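Local atomic coordinates of yeast glycogen phosphorylase (Saccharomyces cerevisiae, PDB entry 1YGP), a protein that belongs to the carbohydrate phosphorylase family, adopts the two-domain GT-B fold and holds a pyridoxal-5'-phosphate in a pocket. Residues I516-Q524 against T541-A549; E746-F757 against K848-F859. All coordinates share one frame; numbering follows the deposited sequence.

Contacts 1 and 2 have centres about 17 Å apart, and both segments of contact 1 precede those of contact 2 in the sequence. They also touch directly. Ile-516 N lies 2.8 Å from Phe-859 O, a probable hydrogen bond, and Met-548 CB packs 3.5 Å from Gly-857 CA, so the end of segment 848-859 meets both halves of contact 1. Neither is far from pyridoxal-5'-phosphate: the side chain of Pro-518 is about 13 Å from it and that of Ile-747 about 10 Å. Within contact 1, Trp-521 belongs to the pocket and touches pyridoxal-5'-phosphate, although its side chain makes no contact with segment 541-549.

Contact 1 of 2, residues I516-Q524 against T541-A549; sequences ITPRRWLKQ and TEEYLLDMA
Lys-523 and Glu-542 form the one salt bridge of this contact, with NZ of Lys-523 2.9 Å from OE1 of Glu-542. The lysine runs straight out from the helix, with CG opposite the backbone N (chi1 -172°), and bends only at its last torsion. The ammonium then meets OE1 from above the carboxylate plane, 61° out of it. On its way the aliphatic stem lies across Leu-545 at about a right angle, CD being 3.6 Å from Leu-545 CD1. The other branch of the leucine turns to Pro-518, whose CB is 3.8 Å from Leu-545 CD2. Met-548, folded at chi2 and chi3, lays its methyl on the same proline, CE 3.8 Å from Pro-518 CG. Leu-522 CD2 reaches the edge of the Tyr-544 ring, 3.9 Å from CE2 and near the ring plane. Arg-519 NH1 comes within 3.3 Å of Leu-545 O, but its guanidinium has stronger partners in Asp-175 and Asp-862. Further out, Thr-517 N-caps helix 518-524, its OG1 taking a weak bond from Arg-519 N, and also bonds Asp-175. Helix 527-536 lies against this contact through Leu-529 and Ala-530, which touch Leu-522 and Tyr-544 respectively. The loop of 541-549 therefore meets the helix mostly through carbon atoms, with one ion pair, met well out of the carboxylate plane, between two partly exposed residues.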
# COMPACT_ATOMS: atom_id res chain seq x y z
N ILE A 516 9.63 -32.63 0.02
CA ILE A 516 8.70 -31.69 0.63
C ILE A 516 8.95 -31.54 2.14
O ILE A 516 9.44 -32.48 2.80
CB ILE A 516 7.22 -32.16 0.40
CG1 ILE A 516 7.04 -33.56 0.91
CG2 ILE A 516 6.86 -32.09 -1.06
CD1 ILE A 516 5.58 -33.80 1.15
N THR A 517 8.59 -30.39 2.72
CA THR A 517 8.79 -30.24 4.15
C THR A 517 7.76 -30.98 5.01
O THR A 517 6.52 -30.83 4.87
CB THR A 517 8.81 -28.75 4.51
OG1 THR A 517 8.96 -28.79 5.92
CG2 THR A 517 7.58 -27.95 4.13
N PRO A 518 8.22 -31.74 5.99
CA PRO A 518 7.37 -32.42 6.95
C PRO A 518 6.57 -31.49 7.81
O PRO A 518 5.43 -31.80 8.16
CB PRO A 518 8.31 -33.26 7.74
CG PRO A 518 9.41 -33.54 6.77
CD PRO A 518 9.59 -32.20 6.12
N ARG A 519 7.08 -30.31 8.16
CA ARG A 519 6.31 -29.50 9.08
C ARG A 519 5.07 -28.92 8.43
O ARG A 519 4.04 -28.89 9.09
CB ARG A 519 7.13 -28.35 9.63
CG ARG A 519 8.10 -28.75 10.74
CD ARG A 519 9.33 -29.52 10.26
NE ARG A 519 10.27 -28.72 9.49
CZ ARG A 519 11.30 -29.31 8.87
NH1 ARG A 519 11.50 -30.63 8.94
NH2 ARG A 519 12.16 -28.58 8.16
N ARG A 520 5.05 -28.50 7.16
CA ARG A 520 3.82 -27.97 6.61
C ARG A 520 2.99 -29.13 6.10
O ARG A 520 1.82 -29.27 6.47
CB ARG A 520 4.05 -27.02 5.46
CG ARG A 520 2.76 -26.31 5.07
CD ARG A 520 2.93 -25.37 3.88
NE ARG A 520 3.65 -24.18 4.28
CZ ARG A 520 3.04 -23.11 4.80
NH1 ARG A 520 1.72 -23.07 4.97
NH2 ARG A 520 3.77 -22.05 5.14
N TRP A 521 3.59 -30.05 5.36
CA TRP A 521 2.78 -31.08 4.76
C TRP A 521 2.34 -32.22 5.67
O TRP A 521 1.33 -32.85 5.32
CB TRP A 521 3.58 -31.50 3.50
CG TRP A 521 3.59 -30.29 2.56
CD1 TRP A 521 4.76 -29.65 2.21
CD2 TRP A 521 2.48 -29.65 2.03
NE1 TRP A 521 4.41 -28.62 1.49
CE2 TRP A 521 3.07 -28.58 1.35
CE3 TRP A 521 1.09 -29.81 2.02
CZ2 TRP A 521 2.29 -27.65 0.67
CZ3 TRP A 521 0.31 -28.88 1.34
CH2 TRP A 521 0.90 -27.81 0.67
N LEU A 522 2.96 -32.48 6.84
CA LEU A 522 2.44 -33.47 7.79
C LEU A 522 1.94 -32.82 9.08
O LEU A 522 0.80 -33.01 9.49
CB LEU A 522 3.52 -34.50 8.14
CG LEU A 522 3.29 -35.60 9.20
CD1 LEU A 522 2.09 -36.43 8.85
CD2 LEU A 522 4.46 -36.54 9.25
N LYS A 523 2.75 -32.01 9.74
CA LYS A 523 2.32 -31.48 11.03
C LYS A 523 1.32 -30.35 10.88
O LYS A 523 0.38 -30.28 11.66
CB LYS A 523 3.53 -31.00 11.85
CG LYS A 523 3.09 -30.65 13.24
CD LYS A 523 4.27 -30.32 14.09
CE LYS A 523 3.79 -29.88 15.48
NZ LYS A 523 2.86 -30.81 16.11
N GLN A 524 1.48 -29.45 9.92
CA GLN A 524 0.52 -28.39 9.75
C GLN A 524 -0.75 -28.95 9.14
O GLN A 524 -1.82 -28.86 9.74
CB GLN A 524 1.08 -27.32 8.87
CG GLN A 524 0.23 -26.06 8.89
CD GLN A 524 1.07 -24.84 8.60
OE1 GLN A 524 0.69 -23.92 7.90
NE2 GLN A 524 2.28 -24.74 9.14
N THR A 541 8.28 -35.12 21.55
CA THR A 541 8.98 -33.97 21.02
C THR A 541 8.92 -33.85 19.51
O THR A 541 9.60 -33.00 18.94
CB THR A 541 10.42 -34.05 21.53
OG1 THR A 541 10.77 -35.44 21.75
CG2 THR A 541 10.57 -33.20 22.77
N GLU A 542 8.14 -34.71 18.83
CA GLU A 542 7.99 -34.68 17.39
C GLU A 542 9.35 -34.78 16.69
O GLU A 542 9.52 -34.37 15.54
CB GLU A 542 7.31 -33.39 16.91
CG GLU A 542 5.97 -32.85 17.42
CD GLU A 542 4.74 -33.67 17.06
OE1 GLU A 542 4.15 -33.45 16.01
OE2 GLU A 542 4.36 -34.53 17.84
N GLU A 543 10.35 -35.41 17.32
CA GLU A 543 11.68 -35.55 16.73
C GLU A 543 11.71 -36.24 15.36
O GLU A 543 12.62 -36.00 14.55
CB GLU A 543 12.58 -36.32 17.65
N TYR A 544 10.67 -37.04 15.08
CA TYR A 544 10.50 -37.73 13.81
C TYR A 544 10.42 -36.72 12.66
O TYR A 544 10.75 -37.05 11.53
CB TYR A 544 9.23 -38.61 13.86
CG TYR A 544 7.87 -37.93 13.93
CD1 TYR A 544 7.34 -37.53 15.16
CD2 TYR A 544 7.16 -37.64 12.76
CE1 TYR A 544 6.11 -36.85 15.22
CE2 TYR A 544 5.93 -36.95 12.81
CZ TYR A 544 5.42 -36.56 14.04
OH TYR A 544 4.24 -35.86 14.10
N LEU A 545 10.02 -35.45 12.90
CA LEU A 545 9.96 -34.45 11.83
C LEU A 545 11.35 -34.03 11.42
O LEU A 545 11.58 -33.70 10.27
CB LEU A 545 9.15 -33.26 12.31
CG LEU A 545 7.70 -33.63 12.61
CD1 LEU A 545 7.02 -32.59 13.45
CD2 LEU A 545 7.00 -33.86 11.27
N LEU A 546 12.31 -34.05 12.34
CA LEU A 546 13.70 -33.85 11.99
C LEU A 546 14.28 -35.15 11.45
O LEU A 546 15.06 -35.12 10.49
CB LEU A 546 14.51 -33.42 13.18
CG LEU A 546 14.60 -31.95 13.54
CD1 LEU A 546 13.81 -31.07 12.59
CD2 LEU A 546 14.05 -31.81 14.92
N ASP A 547 13.94 -36.30 12.03
CA ASP A 547 14.46 -37.55 11.52
C ASP A 547 13.36 -38.44 10.96
O ASP A 547 12.91 -39.38 11.61
CB ASP A 547 15.20 -38.30 12.63
CG ASP A 547 15.91 -39.56 12.14
OD1 ASP A 547 16.29 -39.65 10.96
OD2 ASP A 547 16.08 -40.46 12.97
N MET A 548 12.97 -38.18 9.70
CA MET A 548 11.91 -38.95 9.07
C MET A 548 12.19 -40.44 8.98
O MET A 548 11.28 -41.27 8.90
CB MET A 548 11.63 -38.44 7.66
CG MET A 548 10.90 -37.13 7.56
SD MET A 548 9.39 -37.23 8.52
CE MET A 548 8.19 -37.12 7.24
N ALA A 549 13.47 -40.83 9.03
CA ALA A 549 13.87 -42.23 9.02
C ALA A 549 13.20 -43.06 10.11
O ALA A 549 12.82 -44.21 9.88
CB ALA A 549 15.37 -42.33 9.20

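Contact 2 of 2, residues E746-F757 against K848-F859; sequences EITREIGEDNVF and KSVLSLANVGFF
Glu-750 packs against both phenylalanines at the end of segment 848-859. Its CB lies 3.9 Å from Asn-855 O. CG comes next, 3.7 Å from Phe-859 CZ, and a bend at chi2 (-69°) then carries the carboxylate over to Phe-858, where Glu-750 OE1 is 3.3 Å from Phe-858 CB. The other oxygen is held within its own helix: Arg-749 NE gives a hydrogen bond of 3.3 Å to Glu-750 OE2, using the anti lone pair, within a salt-bridge network that reaches Glu-746 through a weak bond from Arg-749 NH1; Glu-746 OE2 also bonds Thr-513. Helix 743-751 is the crossover of a beta-alpha-beta unit, joining the adjacent parallel strands 735-739 and 757-759 in the six-stranded sheet of one GT-B domain. Helix 842-856 passes it nearly at a right angle, the short axes of 746-751 and 848-856 being 98° apart and 9.2 Å at closest approach. Beside Glu-750, Ile-747 CD1 sits over a face of Phe-859 in a CH-pi contact, 3.9 Å from the ring centroid and 29° off its normal. At the other end Asn-755 OD1 rests 3.5 Å from Lys-848 CG, while its ND2 bonds Ile-751 O at 2.8 Å, which restrains the amide's rotation.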
# COMPACT_ATOMS: atom_id res chain seq x y z
N GLU A 746 10.15 -43.12 -8.32
CA GLU A 746 10.82 -43.14 -7.03
C GLU A 746 9.93 -43.40 -5.84
O GLU A 746 10.41 -44.05 -4.90
CB GLU A 746 11.56 -41.84 -6.81
CG GLU A 746 12.89 -42.11 -7.45
CD GLU A 746 13.76 -40.91 -7.76
OE1 GLU A 746 13.55 -40.29 -8.81
OE2 GLU A 746 14.67 -40.63 -6.97
N ILE A 747 8.65 -42.95 -5.85
CA ILE A 747 7.69 -43.31 -4.79
C ILE A 747 7.65 -44.84 -4.72
O ILE A 747 7.85 -45.41 -3.65
CB ILE A 747 6.21 -42.86 -5.09
CG1 ILE A 747 6.08 -41.35 -5.32
CG2 ILE A 747 5.36 -43.30 -3.92
CD1 ILE A 747 6.72 -40.50 -4.24
N THR A 748 7.48 -45.50 -5.88
CA THR A 748 7.38 -46.95 -5.98
C THR A 748 8.59 -47.66 -5.41
O THR A 748 8.43 -48.59 -4.63
CB THR A 748 7.15 -47.32 -7.44
OG1 THR A 748 5.90 -46.73 -7.77
CG2 THR A 748 7.12 -48.80 -7.72
N ARG A 749 9.79 -47.21 -5.76
CA ARG A 749 11.02 -47.75 -5.20
C ARG A 749 10.96 -47.73 -3.67
O ARG A 749 10.95 -48.79 -3.05
CB ARG A 749 12.18 -46.90 -5.69
CG ARG A 749 13.57 -47.30 -5.25
CD ARG A 749 14.53 -46.19 -5.65
NE ARG A 749 14.41 -45.06 -4.74
CZ ARG A 749 14.88 -43.84 -5.03
NH1 ARG A 749 15.49 -43.58 -6.19
NH2 ARG A 749 14.74 -42.86 -4.14
N GLU A 750 10.83 -46.55 -3.07
CA GLU A 750 10.80 -46.37 -1.63
C GLU A 750 9.69 -47.08 -0.90
O GLU A 750 9.96 -47.71 0.12
CB GLU A 750 10.69 -44.91 -1.29
CG GLU A 750 11.89 -44.11 -1.72
CD GLU A 750 13.12 -44.45 -0.90
OE1 GLU A 750 13.05 -44.34 0.33
OE2 GLU A 750 14.13 -44.81 -1.50
N ILE A 751 8.42 -47.00 -1.32
CA ILE A 751 7.36 -47.61 -0.53
C ILE A 751 6.98 -48.99 -1.03
O ILE A 751 6.20 -49.68 -0.37
CB ILE A 751 6.08 -46.72 -0.50
CG1 ILE A 751 5.40 -46.67 -1.84
CG2 ILE A 751 6.46 -45.31 -0.05
CD1 ILE A 751 3.96 -46.19 -1.69
N GLY A 752 7.47 -49.43 -2.19
CA GLY A 752 7.17 -50.77 -2.67
C GLY A 752 6.13 -50.79 -3.77
O GLY A 752 5.02 -50.28 -3.64
N GLU A 753 6.41 -51.52 -4.84
CA GLU A 753 5.49 -51.64 -5.97
C GLU A 753 4.10 -52.12 -5.58
O GLU A 753 3.08 -51.67 -6.10
CB GLU A 753 6.05 -52.60 -7.03
N ASP A 754 4.03 -52.99 -4.58
CA ASP A 754 2.75 -53.53 -4.16
C ASP A 754 1.86 -52.50 -3.46
O ASP A 754 0.75 -52.83 -3.05
CB ASP A 754 3.02 -54.74 -3.24
CG ASP A 754 4.09 -54.55 -2.16
OD1 ASP A 754 5.28 -54.69 -2.46
OD2 ASP A 754 3.73 -54.27 -1.01
N ASN A 755 2.27 -51.24 -3.34
CA ASN A 755 1.45 -50.27 -2.65
C ASN A 755 0.97 -49.15 -3.55
O ASN A 755 0.27 -48.24 -3.11
CB ASN A 755 2.25 -49.73 -1.49
CG ASN A 755 2.56 -50.83 -0.49
OD1 ASN A 755 1.67 -51.50 0.05
ND2 ASN A 755 3.82 -51.12 -0.20
N VAL A 756 1.31 -49.14 -4.84
CA VAL A 756 0.88 -48.07 -5.74
C VAL A 756 0.06 -48.74 -6.84
O VAL A 756 0.28 -49.92 -7.08
CB VAL A 756 2.10 -47.27 -6.37
CG1 VAL A 756 2.87 -46.53 -5.29
CG2 VAL A 756 3.06 -48.21 -7.05
N PHE A 757 -0.88 -48.06 -7.52
CA PHE A 757 -1.66 -48.64 -8.59
C PHE A 757 -1.15 -48.04 -9.87
O PHE A 757 -1.53 -46.91 -10.21
CB PHE A 757 -3.14 -48.31 -8.44
CG PHE A 757 -3.75 -48.93 -7.21
CD1 PHE A 757 -3.58 -48.34 -5.96
CD2 PHE A 757 -4.49 -50.10 -7.32
CE1 PHE A 757 -4.13 -48.92 -4.82
CE2 PHE A 757 -5.04 -50.68 -6.19
CZ PHE A 757 -4.87 -50.09 -4.94
N LYS A 848 -1.62 -50.56 3.18
CA LYS A 848 -0.91 -49.81 2.14
C LYS A 848 -0.63 -48.37 2.57
O LYS A 848 0.46 -47.84 2.38
CB LYS A 848 -1.71 -49.77 0.86
CG LYS A 848 -1.84 -51.15 0.26
CD LYS A 848 -2.63 -51.11 -1.04
CE LYS A 848 -2.45 -52.46 -1.69
NZ LYS A 848 -2.96 -52.39 -3.04
N SER A 849 -1.62 -47.75 3.21
CA SER A 849 -1.50 -46.41 3.75
C SER A 849 -0.44 -46.30 4.85
O SER A 849 0.43 -45.41 4.78
CB SER A 849 -2.89 -46.03 4.25
OG SER A 849 -2.95 -44.70 4.73
N VAL A 850 -0.41 -47.20 5.86
CA VAL A 850 0.57 -47.16 6.96
C VAL A 850 1.96 -47.37 6.40
O VAL A 850 2.90 -46.65 6.73
CB VAL A 850 0.29 -48.24 8.03
CG1 VAL A 850 1.35 -48.18 9.11
CG2 VAL A 850 -1.03 -47.96 8.75
N LEU A 851 2.11 -48.34 5.51
CA LEU A 851 3.40 -48.56 4.90
C LEU A 851 3.81 -47.36 4.08
O LEU A 851 5.01 -47.02 4.14
CB LEU A 851 3.32 -49.83 4.07
CG LEU A 851 3.23 -51.08 4.94
CD1 LEU A 851 2.96 -52.25 4.03
CD2 LEU A 851 4.49 -51.26 5.78
N SER A 852 2.92 -46.67 3.35
CA SER A 852 3.28 -45.45 2.63
C SER A 852 3.98 -44.46 3.55
O SER A 852 5.15 -44.11 3.33
CB SER A 852 2.02 -44.81 2.05
OG SER A 852 1.59 -45.50 0.90
N LEU A 853 3.30 -44.11 4.65
CA LEU A 853 3.83 -43.24 5.69
C LEU A 853 5.19 -43.64 6.21
O LEU A 853 6.12 -42.84 6.30
CB LEU A 853 2.92 -43.26 6.88
CG LEU A 853 2.14 -42.05 7.15
CD1 LEU A 853 3.07 -40.97 7.73
CD2 LEU A 853 1.38 -41.73 5.88
N ALA A 854 5.27 -44.92 6.52
CA ALA A 854 6.45 -45.52 7.07
C ALA A 854 7.66 -45.34 6.18
O ALA A 854 8.76 -45.15 6.68
CB ALA A 854 6.16 -47.00 7.29
N ASN A 855 7.46 -45.33 4.87
CA ASN A 855 8.57 -45.21 3.94
C ASN A 855 8.63 -43.91 3.13
O ASN A 855 9.47 -43.75 2.23
CB ASN A 855 8.53 -46.40 3.01
CG ASN A 855 8.69 -47.71 3.76
OD1 ASN A 855 9.69 -48.04 4.39
ND2 ASN A 855 7.63 -48.51 3.74
N VAL A 856 7.81 -42.90 3.45
CA VAL A 856 7.84 -41.64 2.73
C VAL A 856 9.07 -40.79 3.07
O VAL A 856 9.51 -39.96 2.27
CB VAL A 856 6.55 -40.85 3.02
CG1 VAL A 856 6.57 -40.21 4.42
CG2 VAL A 856 6.41 -39.82 1.91
N GLY A 857 9.67 -40.98 4.24
CA GLY A 857 10.77 -40.17 4.74
C GLY A 857 11.90 -39.76 3.81
O GLY A 857 12.50 -38.72 4.06
N PHE A 858 12.26 -40.49 2.76
CA PHE A 858 13.34 -40.03 1.88
C PHE A 858 12.93 -38.75 1.17
O PHE A 858 13.77 -37.94 0.80
CB PHE A 858 13.63 -41.11 0.87
CG PHE A 858 14.53 -40.73 -0.30
CD1 PHE A 858 15.92 -40.80 -0.18
CD2 PHE A 858 13.95 -40.38 -1.53
CE1 PHE A 858 16.72 -40.52 -1.28
CE2 PHE A 858 14.77 -40.10 -2.63
CZ PHE A 858 16.15 -40.18 -2.50
N PHE A 859 11.63 -38.53 0.97
CA PHE A 859 11.21 -37.35 0.27
C PHE A 859 11.13 -36.15 1.21
O PHE A 859 10.43 -35.19 0.90
CB PHE A 859 9.85 -37.61 -0.39
CG PHE A 859 9.90 -38.82 -1.30
CD1 PHE A 859 10.74 -38.82 -2.42
CD2 PHE A 859 9.13 -39.94 -0.98
CE1 PHE A 859 10.81 -39.97 -3.22
CE2 PHE A 859 9.22 -41.08 -1.79
CZ PHE A 859 10.05 -41.09 -2.91